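Local coordinates for fibronectin type III domain-containing protein (Simiduia agarivorans, PDB 6P2K) that probably cleaves xyloglucan-like beta-glucans as a member of glycoside hydrolase family 74, this chain being its beta-propeller part, at residues B[7-15]-B[393-401]; B[494-505]-B[543-554]. All coordinates share one frame; numbering follows the deposited sequence.

Contact 1 (B[7-15]-B[393-401]); sequences QPLNPGAGG and YKGKGTEST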
loop_
_atom_site.group_PDB
_atom_site.type_symbol
_atom_site.label_atom_id
_atom_site.label_comp_id
_atom_site.label_asym_id
_atom_site.label_seq_id
_atom_site.Cartn_x
_atom_site.Cartn_y
_atom_site.Cartn_z
ATOM N N GLN B 7 -7.967 42.507 -5.403
ATOM C CA GLN B 7 -7.832 41.366 -6.297
ATOM C C GLN B 7 -8.824 40.287 -5.894
ATOM O O GLN B 7 -8.726 39.755 -4.774
ATOM C CB GLN B 7 -6.401 40.828 -6.248
ATOM C CG GLN B 7 -6.117 39.678 -7.195
ATOM C CD GLN B 7 -4.625 39.416 -7.339
ATOM O OE1 GLN B 7 -3.832 39.776 -6.465
ATOM N NE2 GLN B 7 -4.238 38.792 -8.446
ATOM N N PRO B 8 -9.781 39.930 -6.749
ATOM C CA PRO B 8 -10.748 38.890 -6.390
ATOM C C PRO B 8 -10.156 37.497 -6.515
ATOM O O PRO B 8 -9.342 37.215 -7.397
ATOM C CB PRO B 8 -11.877 39.096 -7.405
ATOM C CG PRO B 8 -11.188 39.644 -8.609
ATOM C CD PRO B 8 -10.035 40.487 -8.090
ATOM N N LEU B 9 -10.589 36.614 -5.610
ATOM C CA LEU B 9 -10.141 35.217 -5.567
ATOM C C LEU B 9 -11.387 34.353 -5.377
ATOM O O LEU B 9 -11.729 33.983 -4.252
ATOM C CB LEU B 9 -9.111 35.003 -4.442
ATOM C CG LEU B 9 -7.871 35.903 -4.444
ATOM C CD1 LEU B 9 -7.124 35.791 -3.122
ATOM C CD2 LEU B 9 -6.951 35.570 -5.611
ATOM N N ASN B 10 -12.068 34.033 -6.479
ATOM C CA ASN B 10 -13.402 33.453 -6.392
ATOM C C ASN B 10 -13.655 32.506 -7.554
ATOM O O ASN B 10 -13.086 32.686 -8.637
ATOM C CB ASN B 10 -14.471 34.553 -6.371
ATOM C CG ASN B 10 -14.408 35.387 -5.115
ATOM O OD1 ASN B 10 -14.668 34.890 -4.018
ATOM N ND2 ASN B 10 -14.049 36.660 -5.263
ATOM N N PRO B 11 -14.510 31.494 -7.364
ATOM C CA PRO B 11 -14.792 30.542 -8.447
ATOM C C PRO B 11 -15.853 31.010 -9.428
ATOM O O PRO B 11 -16.055 30.342 -10.451
ATOM C CB PRO B 11 -15.266 29.296 -7.692
ATOM C CG PRO B 11 -15.938 29.852 -6.481
ATOM C CD PRO B 11 -15.179 31.111 -6.107
ATOM N N GLY B 12 -16.536 32.120 -9.157
ATOM C CA GLY B 12 -17.539 32.627 -10.075
ATOM C C GLY B 12 -18.967 32.484 -9.586
ATOM O O GLY B 12 -19.395 31.390 -9.205
ATOM N N ALA B 13 -19.710 33.594 -9.602
ATOM C CA ALA B 13 -21.123 33.648 -9.198
ATOM C C ALA B 13 -21.240 33.055 -7.791
ATOM O O ALA B 13 -20.445 33.411 -6.912
ATOM C CB ALA B 13 -21.974 32.982 -10.268
ATOM N N GLY B 14 -22.193 32.165 -7.533
ATOM C CA GLY B 14 -22.351 31.570 -6.222
ATOM C C GLY B 14 -23.470 32.146 -5.383
ATOM O O GLY B 14 -23.665 31.689 -4.250
ATOM N N GLY B 15 -24.198 33.140 -5.895
ATOM C CA GLY B 15 -25.355 33.667 -5.210
ATOM C C GLY B 15 -26.544 33.711 -6.150
ATOM O O GLY B 15 -26.400 33.652 -7.371
ATOM N N TYR B 393 -12.414 25.284 -10.812
ATOM C CA TYR B 393 -13.040 26.322 -11.623
ATOM C C TYR B 393 -12.611 27.699 -11.146
ATOM O O TYR B 393 -12.609 27.973 -9.940
ATOM C CB TYR B 393 -14.568 26.204 -11.578
ATOM C CG TYR B 393 -15.107 25.028 -12.356
ATOM C CD1 TYR B 393 -15.180 23.762 -11.783
ATOM C CD2 TYR B 393 -15.535 25.180 -13.667
ATOM C CE1 TYR B 393 -15.667 22.682 -12.499
ATOM C CE2 TYR B 393 -16.024 24.111 -14.388
ATOM C CZ TYR B 393 -16.090 22.864 -13.802
ATOM O OH TYR B 393 -16.580 21.799 -14.525
ATOM N N LYS B 394 -12.261 28.565 -12.093
ATOM C CA LYS B 394 -11.990 29.965 -11.811
ATOM C C LYS B 394 -13.140 30.823 -12.325
ATOM O O LYS B 394 -13.794 30.487 -13.316
ATOM C CB LYS B 394 -10.665 30.415 -12.439
ATOM C CG LYS B 394 -10.627 30.375 -13.957
ATOM C CD LYS B 394 -9.258 30.794 -14.465
ATOM C CE LYS B 394 -9.206 30.789 -15.979
ATOM N NZ LYS B 394 -7.830 31.072 -16.471
ATOM N N GLY B 395 -13.382 31.937 -11.639
ATOM C CA GLY B 395 -14.522 32.767 -11.964
ATOM C C GLY B 395 -14.390 33.466 -13.304
ATOM O O GLY B 395 -13.300 33.678 -13.838
ATOM N N LYS B 396 -15.544 33.834 -13.856
ATOM C CA LYS B 396 -15.611 34.563 -15.114
ATOM C C LYS B 396 -15.798 36.061 -14.914
ATOM O O LYS B 396 -16.063 36.774 -15.884
ATOM C CB LYS B 396 -16.734 34.009 -15.995
ATOM C CG LYS B 396 -16.389 32.700 -16.698
ATOM C CD LYS B 396 -17.461 32.324 -17.723
ATOM C CE LYS B 396 -17.127 31.028 -18.445
ATOM N NZ LYS B 396 -15.939 31.167 -19.337
ATOM N N GLY B 397 -15.662 36.554 -13.686
ATOM C CA GLY B 397 -15.746 37.978 -13.408
ATOM C C GLY B 397 -16.791 38.379 -12.389
ATOM O O GLY B 397 -16.802 39.546 -11.965
ATOM N N THR B 398 -17.680 37.483 -11.978
ATOM C CA THR B 398 -18.642 37.770 -10.926
ATOM C C THR B 398 -18.316 36.948 -9.689
ATOM O O THR B 398 -17.718 35.872 -9.778
ATOM C CB THR B 398 -20.075 37.471 -11.375
ATOM O OG1 THR B 398 -20.311 36.058 -11.317
ATOM C CG2 THR B 398 -20.312 37.969 -12.790
ATOM N N GLU B 399 -18.704 37.470 -8.529
ATOM C CA GLU B 399 -18.631 36.718 -7.282
ATOM C C GLU B 399 -19.752 37.203 -6.377
ATOM O O GLU B 399 -19.869 38.406 -6.124
ATOM C CB GLU B 399 -17.276 36.881 -6.587
ATOM C CG GLU B 399 -16.757 38.308 -6.519
ATOM C CD GLU B 399 -16.051 38.741 -7.789
ATOM O OE1 GLU B 399 -15.181 37.978 -8.259
ATOM O OE2 GLU B 399 -16.347 39.842 -8.303
ATOM N N SER B 400 -20.573 36.268 -5.898
ATOM C CA SER B 400 -21.765 36.655 -5.155
ATOM C C SER B 400 -22.002 35.763 -3.941
ATOM O O SER B 400 -23.147 35.598 -3.507
ATOM C CB SER B 400 -23.001 36.638 -6.062
ATOM O OG SER B 400 -22.719 37.227 -7.318
ATOM N N THR B 401 -20.941 35.201 -3.367
ATOM C CA THR B 401 -21.088 34.292 -2.241
ATOM C C THR B 401 -21.039 35.053 -0.927
ATOM O O THR B 401 -20.301 36.033 -0.788
ATOM C CB THR B 401 -19.993 33.223 -2.240
ATOM O OG1 THR B 401 -18.710 33.848 -2.097
ATOM C CG2 THR B 401 -20.029 32.414 -3.528
HETATM O O HOH W 1 -16.805 33.164 -3.797
#
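The amide of Asn10 crosses the side chain of Glu399 at about a right angle. Asn10 ND2 lies 3.4 Å from Glu399 CG. It also makes a weak hydrogen bond to Glu399 OE1 at 3.5 Å, and the amide and carboxylate planes are 51° apart. In Glu399, CG sits between the backbone N and the carbonyl carbon (chi1 46°), and the chain bends at chi2 (-83°). Glu399 OE1 also meets CB of Pro8 at 3.6 Å. The other end of the amide is held by several donors. Asn10 OD1 accepts from a water at 2.8 Å that is shared with Thr401 OG1, and from Leu766 N and Gln415 NE2. Thr401 OG1 is also hydrogen-bonded to Thr403 OG1. A leucine in place of Asn10 would probably leave these donors without their acceptor and Glu399 OE1 without its weak amide bond. Next to this pair, Ala13 and Glu399 form a single beta bridge. Ala13 N donates to Thr398 O at 3.0 Å and Ser400 N to Ala13 O at 3.0 Å. Thr398 OG1 adds a weak bond to Ala13 N. Gly395 N makes a weak bond to Asn10 O at 3.1 Å. A CB on Gly14 would clash with Thr401 CG2, which lies 3.6 Å from Ala13 O. Strand 7-8 pairs with strand 765-770 and so joins the chain start to the C-terminal sheet, as in the strand closure of a propeller. Trp767 of strand 765-770 touches Pro8 and Glu399. Trp325 packs on Pro11, and strand 412-417 meets Thr401 through Gln415 and Gln417.

Contact 2 (B[494-505]-B[543-554]); sequences VELAGGPNAKAG and LDYHDRGETLPV. With ZN (zinc ion), chain O.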
loop_
_atom_site.group_PDB
_atom_site.type_symbol
_atom_site.label_atom_id
_atom_site.label_comp_id
_atom_site.label_asym_id
_atom_site.label_seq_id
_atom_site.Cartn_x
_atom_site.Cartn_y
_atom_site.Cartn_z
ATOM N N VAL B 494 -11.856 14.878 7.871
ATOM C CA VAL B 494 -12.398 13.951 8.857
ATOM C C VAL B 494 -13.038 14.766 9.973
ATOM O O VAL B 494 -12.559 15.853 10.313
ATOM C CB VAL B 494 -11.321 13.002 9.425
ATOM C CG1 VAL B 494 -10.752 12.113 8.326
ATOM C CG2 VAL B 494 -10.210 13.785 10.116
ATOM N N GLU B 495 -14.130 14.250 10.530
ATOM C CA GLU B 495 -14.826 14.924 11.619
ATOM C C GLU B 495 -14.242 14.490 12.956
ATOM O O GLU B 495 -14.153 13.292 13.243
ATOM C CB GLU B 495 -16.324 14.623 11.583
ATOM C CG GLU B 495 -17.109 15.365 12.660
ATOM C CD GLU B 495 -18.550 14.915 12.751
ATOM O OE1 GLU B 495 -18.796 13.691 12.785
ATOM O OE2 GLU B 495 -19.440 15.786 12.784
ATOM N N LEU B 496 -13.868 15.466 13.780
ATOM C CA LEU B 496 -13.229 15.185 15.061
ATOM C C LEU B 496 -14.175 15.261 16.252
ATOM O O LEU B 496 -13.977 14.524 17.224
ATOM C CB LEU B 496 -12.061 16.152 15.294
ATOM C CG LEU B 496 -10.785 15.883 14.486
ATOM C CD1 LEU B 496 -9.704 16.901 14.830
ATOM C CD2 LEU B 496 -10.284 14.458 14.722
ATOM N N ALA B 497 -15.193 16.119 16.211
ATOM C CA ALA B 497 -16.037 16.320 17.383
ATOM C C ALA B 497 -17.330 17.012 16.977
ATOM O O ALA B 497 -17.428 17.612 15.904
ATOM C CB ALA B 497 -15.313 17.144 18.455
ATOM N N GLY B 498 -18.320 16.930 17.864
ATOM C CA GLY B 498 -19.567 17.643 17.677
ATOM C C GLY B 498 -20.659 16.842 17.001
ATOM O O GLY B 498 -20.778 15.630 17.213
ATOM N N GLY B 499 -21.467 17.515 16.183
ATOM C CA GLY B 499 -22.608 16.897 15.553
ATOM C C GLY B 499 -23.746 16.719 16.536
ATOM O O GLY B 499 -23.617 17.020 17.726
ATOM N N PRO B 500 -24.891 16.229 16.056
ATOM C CA PRO B 500 -26.029 16.021 16.966
ATOM C C PRO B 500 -25.799 14.923 17.992
ATOM O O PRO B 500 -26.482 14.920 19.023
ATOM C CB PRO B 500 -27.185 15.671 16.019
ATOM C CG PRO B 500 -26.527 15.176 14.774
ATOM C CD PRO B 500 -25.231 15.926 14.656
ATOM N N ASN B 501 -24.867 14.001 17.760
ATOM C CA ASN B 501 -24.569 12.973 18.750
ATOM C C ASN B 501 -23.431 13.368 19.687
ATOM O O ASN B 501 -22.968 12.526 20.466
ATOM C CB ASN B 501 -24.259 11.635 18.068
ATOM C CG ASN B 501 -23.238 11.757 16.958
ATOM O OD1 ASN B 501 -22.153 12.299 17.154
ATOM N ND2 ASN B 501 -23.577 11.233 15.786
ATOM N N ALA B 502 -22.977 14.623 19.627
ATOM C CA ALA B 502 -22.016 15.173 20.586
ATOM C C ALA B 502 -20.739 14.334 20.653
ATOM O O ALA B 502 -20.276 13.944 21.727
ATOM C CB ALA B 502 -22.650 15.320 21.972
ATOM N N LYS B 503 -20.178 14.049 19.480
ATOM C CA LYS B 503 -18.922 13.318 19.396
ATOM C C LYS B 503 -17.840 14.031 20.198
ATOM O O LYS B 503 -17.769 15.264 20.212
ATOM C CB LYS B 503 -18.509 13.184 17.930
ATOM C CG LYS B 503 -17.167 12.524 17.678
ATOM C CD LYS B 503 -16.866 12.525 16.180
ATOM C CE LYS B 503 -15.628 11.710 15.845
ATOM N NZ LYS B 503 -15.847 10.255 16.093
ATOM N N ALA B 504 -17.015 13.246 20.894
ATOM C CA ALA B 504 -15.923 13.741 21.732
ATOM C C ALA B 504 -16.414 14.603 22.890
ATOM O O ALA B 504 -15.622 15.315 23.516
ATOM C CB ALA B 504 -14.885 14.516 20.909
ATOM N N GLY B 505 -17.706 14.546 23.203
ATOM C CA GLY B 505 -18.235 15.388 24.257
ATOM C C GLY B 505 -18.430 16.841 23.886
ATOM O O GLY B 505 -18.750 17.649 24.763
ATOM N N LEU B 543 -6.113 13.357 16.362
ATOM C CA LEU B 543 -6.062 12.620 15.108
ATOM C C LEU B 543 -5.496 11.217 15.307
ATOM O O LEU B 543 -5.889 10.291 14.588
ATOM C CB LEU B 543 -5.261 13.408 14.072
ATOM C CG LEU B 543 -6.040 14.616 13.536
ATOM C CD1 LEU B 543 -5.137 15.645 12.874
ATOM C CD2 LEU B 543 -7.126 14.160 12.571
ATOM N N ASP B 544 -4.589 11.034 16.278
ATOM C CA ASP B 544 -4.113 9.689 16.601
ATOM C C ASP B 544 -5.282 8.786 16.980
ATOM O O ASP B 544 -5.400 7.661 16.481
ATOM C CB ASP B 544 -3.061 9.736 17.728
ATOM C CG ASP B 544 -1.729 10.299 17.259
ATOM O OD1 ASP B 544 -1.546 10.470 16.035
ATOM O OD2 ASP B 544 -0.863 10.567 18.117
ATOM N N TYR B 545 -6.175 9.278 17.842
ATOM C CA TYR B 545 -7.346 8.497 18.224
ATOM C C TYR B 545 -8.280 8.284 17.041
ATOM O O TYR B 545 -8.817 7.185 16.859
ATOM C CB TYR B 545 -8.098 9.185 19.364
ATOM C CG TYR B 545 -7.552 8.874 20.734
ATOM C CD1 TYR B 545 -6.295 9.323 21.118
ATOM C CD2 TYR B 545 -8.295 8.136 21.648
ATOM C CE1 TYR B 545 -5.790 9.044 22.371
ATOM C CE2 TYR B 545 -7.796 7.852 22.905
ATOM C CZ TYR B 545 -6.541 8.310 23.259
ATOM O OH TYR B 545 -6.037 8.035 24.507
ATOM N N HIS B 546 -8.492 9.323 16.230
ATOM C CA HIS B 546 -9.432 9.201 15.121
ATOM C C HIS B 546 -8.984 8.136 14.130
ATOM O O HIS B 546 -9.806 7.364 13.624
ATOM C CB HIS B 546 -9.606 10.540 14.406
ATOM C CG HIS B 546 -10.424 10.437 13.156
ATOM N ND1 HIS B 546 -9.888 10.051 11.945
ATOM C CD2 HIS B 546 -11.745 10.635 12.938
ATOM C CE1 HIS B 546 -10.842 10.028 11.032
ATOM N NE2 HIS B 546 -11.978 10.383 11.608
ATOM N N ASP B 547 -7.682 8.080 13.836
ATOM C CA ASP B 547 -7.181 7.112 12.869
ATOM C C ASP B 547 -7.311 5.676 13.360
ATOM O O ASP B 547 -7.209 4.749 12.549
ATOM C CB ASP B 547 -5.723 7.420 12.526
ATOM C CG ASP B 547 -5.574 8.699 11.712
ATOM O OD1 ASP B 547 -6.603 9.243 11.259
ATOM O OD2 ASP B 547 -4.427 9.159 11.523
ATOM N N ARG B 548 -7.524 5.470 14.658
ATOM C CA ARG B 548 -7.750 4.144 15.216
ATOM C C ARG B 548 -9.226 3.782 15.294
ATOM O O ARG B 548 -9.569 2.772 15.917
ATOM C CB ARG B 548 -7.149 4.043 16.619
ATOM C CG ARG B 548 -5.648 3.969 16.672
ATOM C CD ARG B 548 -5.199 3.687 18.098
ATOM N NE ARG B 548 -5.288 4.870 18.953
ATOM C CZ ARG B 548 -4.318 5.772 19.074
ATOM N NH1 ARG B 548 -3.189 5.626 18.393
ATOM N NH2 ARG B 548 -4.474 6.820 19.875
ATOM N N GLY B 549 -10.103 4.579 14.688
ATOM C CA GLY B 549 -11.527 4.376 14.878
ATOM C C GLY B 549 -11.989 4.682 16.283
ATOM O O GLY B 549 -12.918 4.038 16.780
ATOM N N GLU B 550 -11.345 5.638 16.950
ATOM C CA GLU B 550 -11.675 6.020 18.315
ATOM C C GLU B 550 -11.844 7.532 18.374
ATOM O O GLU B 550 -11.677 8.238 17.373
ATOM C CB GLU B 550 -10.599 5.544 19.299
ATOM C CG GLU B 550 -10.513 4.031 19.444
ATOM C CD GLU B 550 -11.752 3.422 20.080
ATOM O OE1 GLU B 550 -12.043 2.238 19.803
ATOM O OE2 GLU B 550 -12.433 4.120 20.859
ATOM N N THR B 551 -12.178 8.040 19.557
ATOM C CA THR B 551 -12.411 9.466 19.727
ATOM C C THR B 551 -11.807 9.930 21.040
ATOM O O THR B 551 -12.081 9.349 22.093
ATOM C CB THR B 551 -13.906 9.798 19.694
ATOM O OG1 THR B 551 -14.510 9.154 18.567
ATOM C CG2 THR B 551 -14.104 11.299 19.574
ATOM N N LEU B 552 -10.993 10.956 20.968
ATOM C CA LEU B 552 -10.425 11.610 22.139
ATOM C C LEU B 552 -11.336 12.748 22.578
ATOM O O LEU B 552 -11.676 13.607 21.756
ATOM C CB LEU B 552 -9.041 12.155 21.828
ATOM C CG LEU B 552 -8.346 12.894 22.967
ATOM C CD1 LEU B 552 -7.772 11.901 23.969
ATOM C CD2 LEU B 552 -7.260 13.803 22.421
ATOM N N PRO B 553 -11.763 12.788 23.841
ATOM C CA PRO B 553 -12.666 13.859 24.278
ATOM C C PRO B 553 -12.025 15.230 24.138
ATOM O O PRO B 553 -10.809 15.387 24.264
ATOM C CB PRO B 553 -12.932 13.523 25.752
ATOM C CG PRO B 553 -12.638 12.064 25.869
ATOM C CD PRO B 553 -11.514 11.804 24.907
ATOM N N VAL B 554 -12.862 16.230 23.861
ATOM C CA VAL B 554 -12.431 17.620 23.941
ATOM C C VAL B 554 -12.391 18.005 25.414
ATOM O O VAL B 554 -12.818 17.232 26.280
ATOM C CB VAL B 554 -13.355 18.561 23.148
ATOM C CG1 VAL B 554 -13.400 18.162 21.681
ATOM C CG2 VAL B 554 -14.755 18.564 23.750
HETATM ZN ZN ZN O . -0.928 9.298 19.971
HETATM O O HOH W 2 -11.522 14.367 18.712
HETATM O O HOH W 3 -13.301 9.208 15.593
HETATM O O HOH W 4 -15.455 16.104 26.905
HETATM O O HOH W 5 -2.648 9.302 21.238
HETATM O O HOH W 6 0.694 9.982 20.883
#
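The C-terminal end of helix 539-547 packs on the edge strand 493-496 of a propeller sheet, with His546 against Val494. Val494 CG2 sits over one face of the imidazole, 4.1 Å from the ring centroid and 17° off its normal, a CH-pi contact. Val494 CB is 3.4 Å from His546 CE1. The ring reaches the strand because its CG is anti to the backbone N (chi1 173°). Its two nitrogens look to carboxylates: ND1 weakly to Asp547 OD1 in the ring plane, and NE2 to Glu389 of a third subunit. These acids may favour a protonated ring, while nearby Lys503 and the salt bridge of Asp547 to Arg483 would work against it. Deeper in, Leu496 CD2 meets Leu543 CD2 at 3.8 Å, with the side chains at about a right angle. A Schellman motif ends the helix, with Gly549 as its C-prime residue. The chain after it, 551-554, passes beside 503-505. Here Lys503 NZ donates to Thr551 OG1 at 3.0 Å; the lysine bends at chi4 to do so. The same NZ donates to a water, 2.8 Å away, that is bound to Glu550 O. Thr551 OG1 also bonds to Ser380 O of the third subunit. Beyond it, Ala504 CB touches Thr551 CG2 and lies 3.4 Å from Leu552 O. Ala504 belongs to a type II turn, 502-505, and its carbonyl O accepts from Val554 N at 2.9 Å. On the helix, Asp544 OD2 binds a zinc ion at 2.2 Å, shared with Asp544 of a fourth subunit.

Overall arrangement
From the N terminus, strand 7-8 and the loop after it meet residues 393-401, and contact 1 closes a loop of 377 residues. The chain then runs on through later sheets before contact 2 opens at 494 and closes a far shorter loop, of 37 residues. The two are in series and neither nest nor cross. Contact 1 is buried near the middle of the chain and ties the start of the chain to the end of strand 388-395. Contact 2 lies far out, where the sheet whose edge strand is 493-496 meets the helix inserted between strands 532-536 and 555-559 of the next sheet. Their centres are 34 Å apart and they do not touch.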